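Long-range contacts in AvrL567-D (Melampsora lini, PDB 2QVT), which is a flax rust avirulence protein of unknown biochemical function, linked to the specificity of disease resistance in its flax host: residues R43-S48 with D60-T65; L54-W59 with K70-E75; A77-F82 with N104-Q109; I86-G91 with Q126-F131. All coordinates share one frame; numbering follows the deposited sequence.

Contact 1: R43-S48 with D60-T65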
loop_
_atom_site.group_PDB
_atom_site.type_symbol
_atom_site.label_atom_id
_atom_site.label_comp_id
_atom_site.label_asym_id
_atom_site.label_seq_id
_atom_site.Cartn_x
_atom_site.Cartn_y
_atom_site.Cartn_z
ATOM N N ARG A 43 -3.681 8.597 6.603
ATOM C CA ARG A 43 -2.384 8.987 7.135
ATOM C C ARG A 43 -2.471 9.288 8.603
ATOM O O ARG A 43 -2.149 10.371 9.019
ATOM C CB ARG A 43 -1.903 10.208 6.414
ATOM C CG ARG A 43 -1.571 9.868 5.009
ATOM C CD ARG A 43 -0.171 9.370 5.005
ATOM N NE ARG A 43 0.802 10.418 5.222
ATOM C CZ ARG A 43 2.093 10.173 5.175
ATOM N NH1 ARG A 43 2.466 8.929 4.962
ATOM N NH2 ARG A 43 2.990 11.129 5.353
ATOM N N SER A 44 -2.928 8.322 9.371
ATOM C CA SER A 44 -3.019 8.473 10.792
ATOM C C SER A 44 -2.246 7.298 11.355
ATOM O O SER A 44 -2.445 6.173 10.935
ATOM C CB SER A 44 -4.487 8.486 11.258
ATOM O OG SER A 44 -4.618 9.108 12.532
ATOM N N PRO A 45 -1.335 7.547 12.298
ATOM C CA PRO A 45 -0.498 6.399 12.671
ATOM C C PRO A 45 -1.309 5.117 13.050
ATOM O O PRO A 45 -0.846 3.990 12.815
ATOM C CB PRO A 45 0.359 6.941 13.844
ATOM C CG PRO A 45 0.349 8.472 13.649
ATOM C CD PRO A 45 -1.007 8.782 13.043
ATOM N N THR A 46 -2.530 5.218 13.552
ATOM C CA THR A 46 -3.210 3.975 13.961
ATOM C C THR A 46 -3.956 3.294 12.816
ATOM O O THR A 46 -4.548 2.224 12.988
ATOM C CB THR A 46 -4.182 4.223 15.141
ATOM O OG1 THR A 46 -4.934 5.405 14.844
ATOM C CG2 THR A 46 -3.403 4.423 16.439
ATOM N N ALA A 47 -3.925 3.898 11.637
ATOM C CA ALA A 47 -4.652 3.325 10.488
ATOM C C ALA A 47 -4.175 1.907 10.143
ATOM O O ALA A 47 -2.960 1.590 10.173
ATOM C CB ALA A 47 -4.533 4.243 9.312
ATOM N N SER A 48 -5.123 1.037 9.828
ATOM C CA SER A 48 -4.792 -0.279 9.381
ATOM C C SER A 48 -5.932 -0.679 8.489
ATOM O O SER A 48 -7.079 -0.393 8.826
ATOM C CB SER A 48 -4.712 -1.253 10.553
ATOM O OG SER A 48 -6.025 -1.683 10.884
ATOM N N ASP A 60 4.719 1.935 8.972
ATOM C CA ASP A 60 6.002 1.559 9.583
ATOM C C ASP A 60 6.223 2.167 10.954
ATOM O O ASP A 60 6.642 1.493 11.883
ATOM C CB ASP A 60 7.193 1.840 8.638
ATOM C CG ASP A 60 7.287 3.279 8.188
ATOM O OD1 ASP A 60 6.280 4.061 8.243
ATOM O OD2 ASP A 60 8.414 3.644 7.729
ATOM N N ASN A 61 5.919 3.448 11.087
ATOM C CA ASN A 61 6.122 4.149 12.331
ATOM C C ASN A 61 5.250 5.396 12.299
ATOM O O ASN A 61 4.431 5.574 11.389
ATOM C CB ASN A 61 7.625 4.489 12.481
ATOM C CG ASN A 61 8.166 5.288 11.291
ATOM O OD1 ASN A 61 7.682 6.378 10.984
ATOM N ND2 ASN A 61 9.181 4.766 10.646
ATOM N N GLU A 62 5.461 6.278 13.271
ATOM C CA GLU A 62 4.641 7.444 13.489
ATOM C C GLU A 62 4.884 8.495 12.432
ATOM O O GLU A 62 4.037 9.327 12.201
ATOM C CB GLU A 62 4.930 8.010 14.865
ATOM C CG GLU A 62 3.685 8.061 15.733
ATOM C CD GLU A 62 3.987 7.817 17.212
ATOM O OE1 GLU A 62 3.100 7.261 17.932
ATOM O OE2 GLU A 62 5.114 8.184 17.642
ATOM N N GLN A 63 6.037 8.466 11.782
ATOM C CA GLN A 63 6.249 9.415 10.692
ATOM C C GLN A 63 5.556 8.900 9.410
ATOM O O GLN A 63 5.453 9.653 8.444
ATOM C CB GLN A 63 7.735 9.737 10.369
ATOM C CG GLN A 63 8.811 9.501 11.406
ATOM C CD GLN A 63 8.415 9.809 12.827
ATOM O OE1 GLN A 63 8.073 10.947 13.168
ATOM N NE2 GLN A 63 8.455 8.784 13.676
ATOM N N MET A 64 5.115 7.629 9.400
ATOM C CA MET A 64 4.279 7.107 8.310
ATOM C C MET A 64 5.002 7.277 6.989
ATOM O O MET A 64 4.446 7.790 6.042
ATOM C CB MET A 64 2.906 7.801 8.263
ATOM C CG MET A 64 2.100 7.657 9.559
ATOM S SD MET A 64 0.533 8.574 9.562
ATOM C CE MET A 64 1.052 10.293 9.725
ATOM N N THR A 65 6.245 6.814 6.921
ATOM C CA THR A 65 7.043 6.990 5.717
ATOM C C THR A 65 6.729 5.934 4.668
ATOM O O THR A 65 7.030 6.117 3.504
ATOM C CB THR A 65 8.549 7.019 6.024
ATOM O OG1 THR A 65 8.975 5.728 6.419
ATOM C CG2 THR A 65 8.857 7.976 7.153
#
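R43 and M64 carry this contact, and their side chains run across each other at an oblique angle where two type I turns, S44 to A47 and N61 to M64, come together. The M64 side chain sets out toward the opposite loop. With CG anti to its carbonyl carbon (chi1 -59°) and a bend at the last torsion, the thioether is laid against the backbone at R43 and S44: M64 SD sits 3.2 Å from R43 C and M64 CE 3.3 Å from R43 O. The sulphur also lies 3.5 Å from S44 N. The R43 chain bends at chi2 and chi3 so that the guanidinium swings back to M64, where R43 NH1 donates to M64 O at 2.5 Å. This bond is short but not straight (130° at the hydrogen), the carbonyl oxygen being tilted out of the guanidinium plane, while M64 CB covers one face of the same group. M64 is thus held both by its apolar end and by its backbone oxygen. Farther out, the P45 ring meets the aliphatic part of E62, CG to CG at 4.0 Å, and P45 CD touches the M64 sulphur. The M64 loop has its own bracing: N61 OD1 accepts from Q63 N at 2.8 Å in an Asx turn. The contact is a surface one that joins the loop between strands 39-42 and 48-51 to the loop between strands 55-59 and 67-71, and both R43 and M64 lean on W59 at the end of strand 55-59.

Contact 2: L54-W59 with K70-E75; sequences LVNVKW and KWIGGE
L54 and W71 lie alongside each other, pointing the same way, at the open end of the antiparallel beta hairpin formed by strands 55-59 and 67-71. L54 buries more surface here than any other residue. Its CB rests 3.6 Å from W71 CZ3, and its CD2 comes equally close to W71 CH2, so the leucine follows the six-membered part of the indole. The backbone of L54 adds to this cover, since its carbonyl oxygen stands over one indole face, offset toward the rim. L54 and V55 together face L51 in a classic beta bulge.

N56 and I72 come next in buried area, and their side chains cross at about a right angle. The amide of N56 meets the two branches of I72 separately: OD1 lies 3.8 Å from I72 CG1, and ND2 the same distance from I72 CG2. That amide is further fixed by T50, whose hydroxyl bonds to N56 OD1. I72 holds CG1 between its backbone N and carbonyl carbon (chi1 54°), which brings CG1 and CD1 up against L54 O; I72 N donates to this oxygen at 2.7 Å (164° at the hydrogen). N56 and K70 form a hydrogen-bonded pair with both bonds at 2.9 Å, N56 N to K70 O and K70 N to N56 O, and V55 faces W71 in the adjoining non-hydrogen-bonded pair. V55 also packs onto L146 of the larger sheet. Beyond the strand the indole is held in place by a nearly straight bond, W71 NE1 donating to G74 O at 2.8 Å within the ring plane.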
loop_
_atom_site.group_PDB
_atom_site.type_symbol
_atom_site.label_atom_id
_atom_site.label_comp_id
_atom_site.label_asym_id
_atom_site.label_seq_id
_atom_site.Cartn_x
_atom_site.Cartn_y
_atom_site.Cartn_z
ATOM N N LEU A 54 -6.818 -10.438 1.802
ATOM C CA LEU A 54 -5.580 -11.238 1.781
ATOM C C LEU A 54 -4.393 -10.642 2.565
ATOM O O LEU A 54 -3.584 -11.387 3.121
ATOM C CB LEU A 54 -5.140 -11.488 0.336
ATOM C CG LEU A 54 -6.113 -12.271 -0.553
ATOM C CD1 LEU A 54 -5.694 -12.180 -2.017
ATOM C CD2 LEU A 54 -6.327 -13.754 -0.076
ATOM N N VAL A 55 -4.324 -9.304 2.622
ATOM C CA VAL A 55 -3.120 -8.595 3.034
ATOM C C VAL A 55 -3.494 -7.447 3.987
ATOM O O VAL A 55 -4.195 -6.514 3.617
ATOM C CB VAL A 55 -2.290 -8.089 1.767
ATOM C CG1 VAL A 55 -1.276 -7.006 2.142
ATOM C CG2 VAL A 55 -1.553 -9.249 1.069
ATOM N N ASN A 56 -3.028 -7.537 5.228
ATOM C CA ASN A 56 -3.194 -6.462 6.178
ATOM C C ASN A 56 -2.124 -5.448 5.946
ATOM O O ASN A 56 -0.987 -5.823 5.526
ATOM C CB ASN A 56 -3.074 -6.973 7.600
ATOM C CG ASN A 56 -4.413 -7.452 8.172
ATOM O OD1 ASN A 56 -5.481 -7.409 7.507
ATOM N ND2 ASN A 56 -4.353 -7.939 9.408
ATOM N N VAL A 57 -2.472 -4.177 6.205
ATOM C CA VAL A 57 -1.551 -3.028 5.990
ATOM C C VAL A 57 -1.485 -2.191 7.268
ATOM O O VAL A 57 -2.454 -2.072 7.938
ATOM C CB VAL A 57 -2.015 -2.154 4.790
ATOM C CG1 VAL A 57 -1.028 -1.016 4.448
ATOM C CG2 VAL A 57 -2.344 -3.034 3.551
ATOM N N LYS A 58 -0.311 -1.693 7.633
ATOM C CA LYS A 58 -0.162 -0.728 8.697
ATOM C C LYS A 58 0.992 0.211 8.325
ATOM O O LYS A 58 1.726 -0.027 7.364
ATOM C CB LYS A 58 0.091 -1.431 10.063
ATOM C CG LYS A 58 1.427 -2.147 10.190
ATOM C CD LYS A 58 1.729 -2.392 11.672
ATOM C CE LYS A 58 3.063 -2.983 11.872
ATOM N NZ LYS A 58 3.089 -3.399 13.329
ATOM N N TRP A 59 1.141 1.293 9.075
ATOM C CA TRP A 59 2.279 2.214 8.884
ATOM C C TRP A 59 3.558 1.651 9.548
ATOM O O TRP A 59 3.486 0.979 10.562
ATOM C CB TRP A 59 1.912 3.590 9.478
ATOM C CG TRP A 59 0.988 4.358 8.608
ATOM C CD1 TRP A 59 -0.309 4.735 8.865
ATOM C CD2 TRP A 59 1.271 4.784 7.272
ATOM N NE1 TRP A 59 -0.814 5.418 7.776
ATOM C CE2 TRP A 59 0.150 5.459 6.797
ATOM C CE3 TRP A 59 2.393 4.677 6.441
ATOM C CZ2 TRP A 59 0.117 6.008 5.515
ATOM C CZ3 TRP A 59 2.357 5.218 5.198
ATOM C CH2 TRP A 59 1.222 5.874 4.738
ATOM N N LYS A 70 1.331 -7.625 5.630
ATOM C CA LYS A 70 1.366 -8.966 6.123
ATOM C C LYS A 70 0.295 -9.820 5.452
ATOM O O LYS A 70 -0.906 -9.479 5.508
ATOM C CB LYS A 70 1.162 -8.990 7.648
ATOM C CG LYS A 70 1.361 -10.390 8.268
ATOM C CD LYS A 70 1.090 -10.365 9.741
ATOM C CE LYS A 70 2.255 -9.873 10.494
ATOM N NZ LYS A 70 2.028 -10.081 11.970
ATOM N N TRP A 71 0.714 -10.934 4.869
ATOM C CA TRP A 71 -0.234 -11.957 4.401
ATOM C C TRP A 71 -1.135 -12.554 5.497
ATOM O O TRP A 71 -0.658 -13.190 6.417
ATOM C CB TRP A 71 0.510 -13.113 3.675
ATOM C CG TRP A 71 -0.439 -14.148 3.039
ATOM C CD1 TRP A 71 -0.791 -15.378 3.560
ATOM C CD2 TRP A 71 -1.162 -14.016 1.812
ATOM N NE1 TRP A 71 -1.648 -16.024 2.703
ATOM C CE2 TRP A 71 -1.890 -15.219 1.623
ATOM C CE3 TRP A 71 -1.232 -13.015 0.825
ATOM C CZ2 TRP A 71 -2.712 -15.441 0.503
ATOM C CZ3 TRP A 71 -2.036 -13.241 -0.295
ATOM C CH2 TRP A 71 -2.773 -14.440 -0.438
ATOM N N ILE A 72 -2.451 -12.417 5.340
ATOM C CA ILE A 72 -3.384 -13.042 6.292
ATOM C C ILE A 72 -4.331 -13.999 5.593
ATOM O O ILE A 72 -5.331 -14.384 6.188
ATOM C CB ILE A 72 -4.177 -12.009 7.192
ATOM C CG1 ILE A 72 -4.925 -10.943 6.370
ATOM C CG2 ILE A 72 -3.198 -11.334 8.190
ATOM C CD1 ILE A 72 -6.156 -11.397 5.562
ATOM N N GLY A 73 -4.042 -14.331 4.328
ATOM C CA GLY A 73 -4.911 -15.184 3.531
ATOM C C GLY A 73 -4.801 -16.700 3.763
ATOM O O GLY A 73 -5.318 -17.488 2.964
ATOM N N GLY A 74 -4.161 -17.143 4.844
ATOM C CA GLY A 74 -3.983 -18.576 5.051
ATOM C C GLY A 74 -3.079 -19.269 4.034
ATOM O O GLY A 74 -2.596 -18.649 3.088
ATOM N N GLU A 75 -2.884 -20.574 4.223
ATOM C CA GLU A 75 -1.861 -21.352 3.514
ATOM C C GLU A 75 -2.060 -21.456 2.016
ATOM O O GLU A 75 -3.159 -21.711 1.528
ATOM C CB GLU A 75 -1.671 -22.750 4.134
ATOM C CG GLU A 75 -1.094 -23.809 3.115
ATOM C CD GLU A 75 -0.363 -25.000 3.752
ATOM O OE1 GLU A 75 -0.670 -25.355 4.924
ATOM O OE2 GLU A 75 0.507 -25.586 3.054
#

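Contact 3: A77-F82 with N104-Q109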
loop_
_atom_site.group_PDB
_atom_site.type_symbol
_atom_site.label_atom_id
_atom_site.label_comp_id
_atom_site.label_asym_id
_atom_site.label_seq_id
_atom_site.Cartn_x
_atom_site.Cartn_y
_atom_site.Cartn_z
ATOM N N ALA A 77 -0.523 -23.369 -1.418
ATOM C CA ALA A 77 0.282 -24.335 -2.162
ATOM C C ALA A 77 1.539 -23.644 -2.732
ATOM O O ALA A 77 2.625 -23.677 -2.109
ATOM C CB ALA A 77 -0.586 -25.016 -3.284
ATOM N N GLU A 78 1.381 -22.992 -3.884
ATOM C CA GLU A 78 2.460 -22.216 -4.474
ATOM C C GLU A 78 2.483 -20.788 -3.895
ATOM O O GLU A 78 1.463 -20.264 -3.455
ATOM C CB GLU A 78 2.326 -22.167 -6.015
ATOM C CG GLU A 78 2.548 -23.507 -6.773
ATOM C CD GLU A 78 3.845 -24.252 -6.402
ATOM O OE1 GLU A 78 4.931 -23.613 -6.228
ATOM O OE2 GLU A 78 3.764 -25.506 -6.302
ATOM N N GLU A 79 3.663 -20.174 -3.909
ATOM C CA GLU A 79 3.794 -18.789 -3.497
ATOM C C GLU A 79 3.005 -17.863 -4.439
ATOM O O GLU A 79 3.173 -17.934 -5.651
ATOM C CB GLU A 79 5.256 -18.384 -3.440
ATOM C CG GLU A 79 5.390 -16.973 -2.916
ATOM C CD GLU A 79 6.808 -16.587 -2.569
ATOM O OE1 GLU A 79 7.430 -15.830 -3.328
ATOM O OE2 GLU A 79 7.306 -17.017 -1.526
ATOM N N LEU A 80 2.154 -17.007 -3.877
ATOM C CA LEU A 80 1.420 -16.036 -4.677
ATOM C C LEU A 80 1.940 -14.604 -4.523
ATOM O O LEU A 80 2.259 -14.148 -3.405
ATOM C CB LEU A 80 -0.082 -16.090 -4.358
ATOM C CG LEU A 80 -0.860 -17.390 -4.547
ATOM C CD1 LEU A 80 -2.208 -17.272 -3.803
ATOM C CD2 LEU A 80 -1.058 -17.693 -6.023
ATOM N N HIS A 81 1.997 -13.912 -5.660
ATOM C CA HIS A 81 2.535 -12.569 -5.787
ATOM C C HIS A 81 1.502 -11.540 -6.241
ATOM O O HIS A 81 0.561 -11.843 -6.996
ATOM C CB HIS A 81 3.724 -12.560 -6.762
ATOM C CG HIS A 81 4.895 -13.334 -6.255
ATOM N ND1 HIS A 81 5.038 -14.689 -6.471
ATOM C CD2 HIS A 81 5.937 -12.963 -5.478
ATOM C CE1 HIS A 81 6.135 -15.113 -5.873
ATOM N NE2 HIS A 81 6.691 -14.087 -5.250
ATOM N N PHE A 82 1.692 -10.319 -5.752
ATOM C CA PHE A 82 0.744 -9.259 -5.965
ATOM C C PHE A 82 1.584 -8.021 -6.065
ATOM O O PHE A 82 2.485 -7.815 -5.262
ATOM C CB PHE A 82 -0.293 -9.112 -4.816
ATOM C CG PHE A 82 -1.057 -10.371 -4.525
ATOM C CD1 PHE A 82 -2.375 -10.518 -4.931
ATOM C CD2 PHE A 82 -0.449 -11.423 -3.842
ATOM C CE1 PHE A 82 -3.078 -11.734 -4.676
ATOM C CE2 PHE A 82 -1.150 -12.636 -3.574
ATOM C CZ PHE A 82 -2.445 -12.789 -4.012
ATOM N N ASN A 104 3.896 -10.922 -1.129
ATOM C CA ASN A 104 3.576 -12.303 -1.442
ATOM C C ASN A 104 2.991 -13.067 -0.251
ATOM O O ASN A 104 3.025 -12.584 0.893
ATOM C CB ASN A 104 4.805 -13.008 -2.037
ATOM C CG ASN A 104 5.973 -12.969 -1.126
ATOM O OD1 ASN A 104 5.996 -13.692 -0.146
ATOM N ND2 ASN A 104 6.947 -12.091 -1.416
ATOM N N SER A 105 2.407 -14.227 -0.556
ATOM C CA SER A 105 1.842 -15.133 0.446
ATOM C C SER A 105 2.855 -15.723 1.463
ATOM O O SER A 105 2.449 -16.265 2.479
ATOM C CB SER A 105 1.025 -16.246 -0.227
ATOM O OG SER A 105 1.827 -16.966 -1.155
ATOM N N ASN A 106 4.162 -15.582 1.207
ATOM C CA ASN A 106 5.130 -15.908 2.272
ATOM C C ASN A 106 5.453 -14.795 3.263
ATOM O O ASN A 106 6.209 -15.035 4.194
ATOM C CB ASN A 106 6.424 -16.528 1.714
ATOM C CG ASN A 106 6.194 -17.930 1.228
ATOM O OD1 ASN A 106 5.290 -18.622 1.701
ATOM N ND2 ASN A 106 6.967 -18.341 0.244
ATOM N N MET A 107 4.896 -13.595 3.106
ATOM C CA MET A 107 5.128 -12.525 4.113
ATOM C C MET A 107 4.098 -12.679 5.235
ATOM O O MET A 107 3.376 -11.733 5.574
ATOM C CB MET A 107 4.980 -11.136 3.467
ATOM C CG MET A 107 5.925 -10.906 2.299
ATOM S SD MET A 107 5.480 -9.377 1.454
ATOM C CE MET A 107 7.058 -8.969 0.704
ATOM N N ASP A 108 4.009 -13.892 5.785
ATOM C CA ASP A 108 2.924 -14.237 6.700
ATOM C C ASP A 108 3.345 -14.319 8.156
ATOM O O ASP A 108 2.497 -14.415 9.021
ATOM C CB ASP A 108 2.204 -15.533 6.255
ATOM C CG ASP A 108 3.158 -16.752 6.112
ATOM O OD1 ASP A 108 4.388 -16.583 5.932
ATOM O OD2 ASP A 108 2.648 -17.899 6.117
ATOM N N GLN A 109 4.648 -14.253 8.433
ATOM C CA GLN A 109 5.121 -14.308 9.821
ATOM C C GLN A 109 5.505 -12.931 10.375
ATOM O O GLN A 109 5.208 -12.622 11.513
ATOM C CB GLN A 109 6.244 -15.356 9.999
ATOM C CG GLN A 109 5.756 -16.827 9.875
ATOM C CD GLN A 109 6.905 -17.863 9.771
ATOM O OE1 GLN A 109 7.806 -17.907 10.613
ATOM N NE2 GLN A 109 6.852 -18.699 8.758
#
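S105 and L80 form the tight part of this contact, where the chain leaves strand 98-104 beside the start of strand 81-86. Two bonds tie the pair. S105 N donates to L80 O at 2.9 Å, as in an ordinary antiparallel ladder, but the return bond comes from a side chain: L80 N donates to S105 OG at 2.7 Å, almost perfectly straight at 176°. With OG lying between its backbone N and carbonyl carbon (chi1 57°), the serine hydroxyl takes the place that a strand carbonyl would fill, because N104 to M107 has already bent into a type I turn. L80 O is approached as well by N104 CA, at 3.0 Å, in a CH...O contact. Next along, H81 and N104 form a non-hydrogen-bonded antiparallel pair whose side chains run side by side, H81 CD2 touching N104 CB at 3.6 Å.

The outer side is looser and polar. E79 reaches across in an extended form, CG anti to its backbone N, and its carboxylate lies nearly parallel to the N104 amide, 9° between planes, with E79 OE2 3.8 Å from N104 OD1. The amide of N106 is turned steeply to that carboxylate; their modelled approach is too close to be trusted. N104 OD1 also receives a weak bond from N106 N within the turn. S105, which is buried, also packs on W71 and Q76.

The chemistry separates the two halves: S105 meets L80 through neutral, directional bonds that let the ladder end without losing a partner for L80 N, whereas the charged and amide groups gather toward solvent.

Contact 4: I86-G91 with Q126-F131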
loop_
_atom_site.group_PDB
_atom_site.type_symbol
_atom_site.label_atom_id
_atom_site.label_comp_id
_atom_site.label_asym_id
_atom_site.label_seq_id
_atom_site.Cartn_x
_atom_site.Cartn_y
_atom_site.Cartn_z
ATOM N N ILE A 86 -0.582 2.036 -6.402
ATOM C CA ILE A 86 -0.880 3.232 -5.694
ATOM C C ILE A 86 -1.232 4.312 -6.718
ATOM O O ILE A 86 -0.548 4.464 -7.732
ATOM C CB ILE A 86 0.340 3.681 -4.788
ATOM C CG1 ILE A 86 -0.053 4.881 -3.908
ATOM C CG2 ILE A 86 1.671 3.903 -5.657
ATOM C CD1 ILE A 86 0.934 5.163 -2.709
ATOM N N ALA A 87 -2.292 5.061 -6.419
ATOM C CA ALA A 87 -2.670 6.235 -7.143
ATOM C C ALA A 87 -1.836 7.506 -6.847
ATOM O O ALA A 87 -1.344 7.735 -5.726
ATOM C CB ALA A 87 -4.217 6.511 -6.891
ATOM N N HIS A 88 -1.748 8.370 -7.856
ATOM C CA HIS A 88 -1.224 9.727 -7.667
ATOM C C HIS A 88 -2.400 10.724 -7.661
ATOM O O HIS A 88 -3.343 10.584 -8.442
ATOM C CB HIS A 88 -0.256 10.076 -8.795
ATOM C CG HIS A 88 1.078 9.404 -8.693
ATOM N ND1 HIS A 88 2.177 9.865 -9.376
ATOM C CD2 HIS A 88 1.494 8.316 -8.002
ATOM C CE1 HIS A 88 3.222 9.093 -9.118
ATOM N NE2 HIS A 88 2.840 8.145 -8.280
ATOM N N SER A 89 -2.343 11.716 -6.762
ATOM C CA SER A 89 -3.423 12.697 -6.621
ATOM C C SER A 89 -3.200 13.956 -7.489
ATOM O O SER A 89 -4.136 14.700 -7.780
ATOM C CB SER A 89 -3.549 13.106 -5.161
ATOM O OG SER A 89 -2.309 13.641 -4.729
ATOM N N ILE A 90 -1.945 14.181 -7.858
ATOM C CA ILE A 90 -1.482 15.380 -8.578
ATOM C C ILE A 90 -0.318 14.971 -9.453
ATOM O O ILE A 90 0.263 13.866 -9.273
ATOM C CB ILE A 90 -1.036 16.520 -7.630
ATOM C CG1 ILE A 90 0.136 16.091 -6.737
ATOM C CG2 ILE A 90 -2.208 17.015 -6.788
ATOM C CD1 ILE A 90 0.594 17.174 -5.789
ATOM N N GLY A 91 0.032 15.853 -10.400
ATOM C CA GLY A 91 1.171 15.621 -11.284
ATOM C C GLY A 91 0.702 14.887 -12.524
ATOM O O GLY A 91 -0.503 14.810 -12.781
ATOM N N GLN A 126 4.953 10.246 -0.741
ATOM C CA GLN A 126 5.243 11.610 -1.153
ATOM C C GLN A 126 3.932 12.407 -1.238
ATOM O O GLN A 126 2.863 11.837 -1.256
ATOM C CB GLN A 126 5.888 11.611 -2.549
ATOM C CG GLN A 126 7.074 10.668 -2.759
ATOM C CD GLN A 126 8.353 11.139 -2.090
ATOM O OE1 GLN A 126 8.561 12.341 -1.850
ATOM N NE2 GLN A 126 9.218 10.190 -1.777
ATOM N N ASP A 127 4.037 13.728 -1.368
ATOM C CA ASP A 127 2.882 14.604 -1.437
ATOM C C ASP A 127 1.972 14.228 -2.611
ATOM O O ASP A 127 0.748 14.341 -2.493
ATOM C CB ASP A 127 3.309 16.055 -1.564
ATOM C CG ASP A 127 3.970 16.619 -0.264
ATOM O OD1 ASP A 127 3.827 15.996 0.815
ATOM O OD2 ASP A 127 4.612 17.718 -0.334
ATOM N N PHE A 128 2.562 13.760 -3.715
ATOM C CA PHE A 128 1.791 13.400 -4.915
ATOM C C PHE A 128 0.979 12.076 -4.804
ATOM O O PHE A 128 0.218 11.742 -5.701
ATOM C CB PHE A 128 2.660 13.465 -6.214
ATOM C CG PHE A 128 3.897 12.614 -6.176
ATOM C CD1 PHE A 128 3.813 11.217 -6.347
ATOM C CD2 PHE A 128 5.141 13.200 -5.994
ATOM C CE1 PHE A 128 4.933 10.410 -6.311
ATOM C CE2 PHE A 128 6.305 12.401 -5.977
ATOM C CZ PHE A 128 6.188 10.990 -6.137
ATOM N N HIS A 129 1.152 11.353 -3.695
ATOM C CA HIS A 129 0.335 10.182 -3.320
ATOM C C HIS A 129 -0.829 10.568 -2.412
ATOM O O HIS A 129 -1.700 9.739 -2.153
ATOM C CB HIS A 129 1.152 9.225 -2.467
ATOM C CG HIS A 129 2.317 8.601 -3.163
ATOM N ND1 HIS A 129 3.563 8.506 -2.570
ATOM C CD2 HIS A 129 2.421 7.985 -4.374
ATOM C CE1 HIS A 129 4.384 7.866 -3.386
ATOM N NE2 HIS A 129 3.713 7.531 -4.483
ATOM N N LEU A 130 -0.846 11.811 -1.898
ATOM C CA LEU A 130 -1.813 12.180 -0.821
ATOM C C LEU A 130 -3.097 12.816 -1.327
ATOM O O LEU A 130 -3.035 13.734 -2.152
ATOM C CB LEU A 130 -1.171 13.117 0.191
ATOM C CG LEU A 130 0.121 12.671 0.887
ATOM C CD1 LEU A 130 0.630 13.852 1.786
ATOM C CD2 LEU A 130 -0.130 11.405 1.666
ATOM N N PHE A 131 -4.239 12.334 -0.815
ATOM C CA PHE A 131 -5.564 12.915 -1.099
ATOM C C PHE A 131 -6.145 13.575 0.155
ATOM O O PHE A 131 -6.111 12.964 1.259
ATOM C CB PHE A 131 -6.541 11.815 -1.568
ATOM C CG PHE A 131 -6.155 11.171 -2.902
ATOM C CD1 PHE A 131 -6.741 11.624 -4.103
ATOM C CD2 PHE A 131 -5.206 10.151 -2.958
ATOM C CE1 PHE A 131 -6.383 11.026 -5.339
ATOM C CE2 PHE A 131 -4.827 9.604 -4.173
ATOM C CZ PHE A 131 -5.399 10.020 -5.355
HETATM O O HOH W 1 -2.122 7.312 -3.204
HETATM O O HOH W 2 4.649 6.592 -7.101
#
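S89 docks onto the 3-10 turn at D127-H129, next to an aromatic cluster of H88, F128 and H129. Two bonds grip the serine: S89 N donates to F128 O at 2.8 Å, and S89 OG donates to L130 O at 2.7 Å from well above the carbonyl plane. Its CB, meanwhile, sits over the middle of the F131 ring, 3.5 Å from the centroid, in a CH-pi contact. A87 CB meets that ring at its edge.

On the other flank the H88 and F128 side chains run alongside each other, their ring planes 47° apart, with F128 CD1 over one face of the imidazole. H129 is enclosed from both faces: I86 CD1 lies over one, 3.9 Å from the ring centroid, and F128 CE1 over the opposite one. I90 adds its CG1, packed crosswise against F128 CB.

The next shell holds these groups in place. F131 is flanked by Y141 and makes a cation-pi interaction with K143, while I86 reaches I142 and I144 of strand 141-148. One water donates to both A87 O and H129 O, joining the two backbones. A second bridges the imidazoles, 2.7 Å from H88 NE2 and 2.9 Å from H129 NE2. A bond within its own loop also helps to fix the rotation of the H129 ring: Q126 N donates to H129 ND1 at 2.9 Å.

The segments interlock along the chain in two pairs: those of contacts 1 and 2 alternate, then those of contacts 3 and 4. Contacts 1 and 2, with centres about 17 Å apart, share the hairpin of strands 55-59 and 67-71 and meet at W59. Contacts 2 and 3 are nearer, centres about 10 Å apart, and meet round W71. Contact 4 lies about 28 Å from contact 3, centre to centre, beyond the opposite end of strand 81-86, and reaches contact 1 where L130 touches R43. Contact 1 and the meeting of contacts 2 and 3 thus join the three- and four-stranded antiparallel sheets at separate places, in a modelled chain without alpha helix.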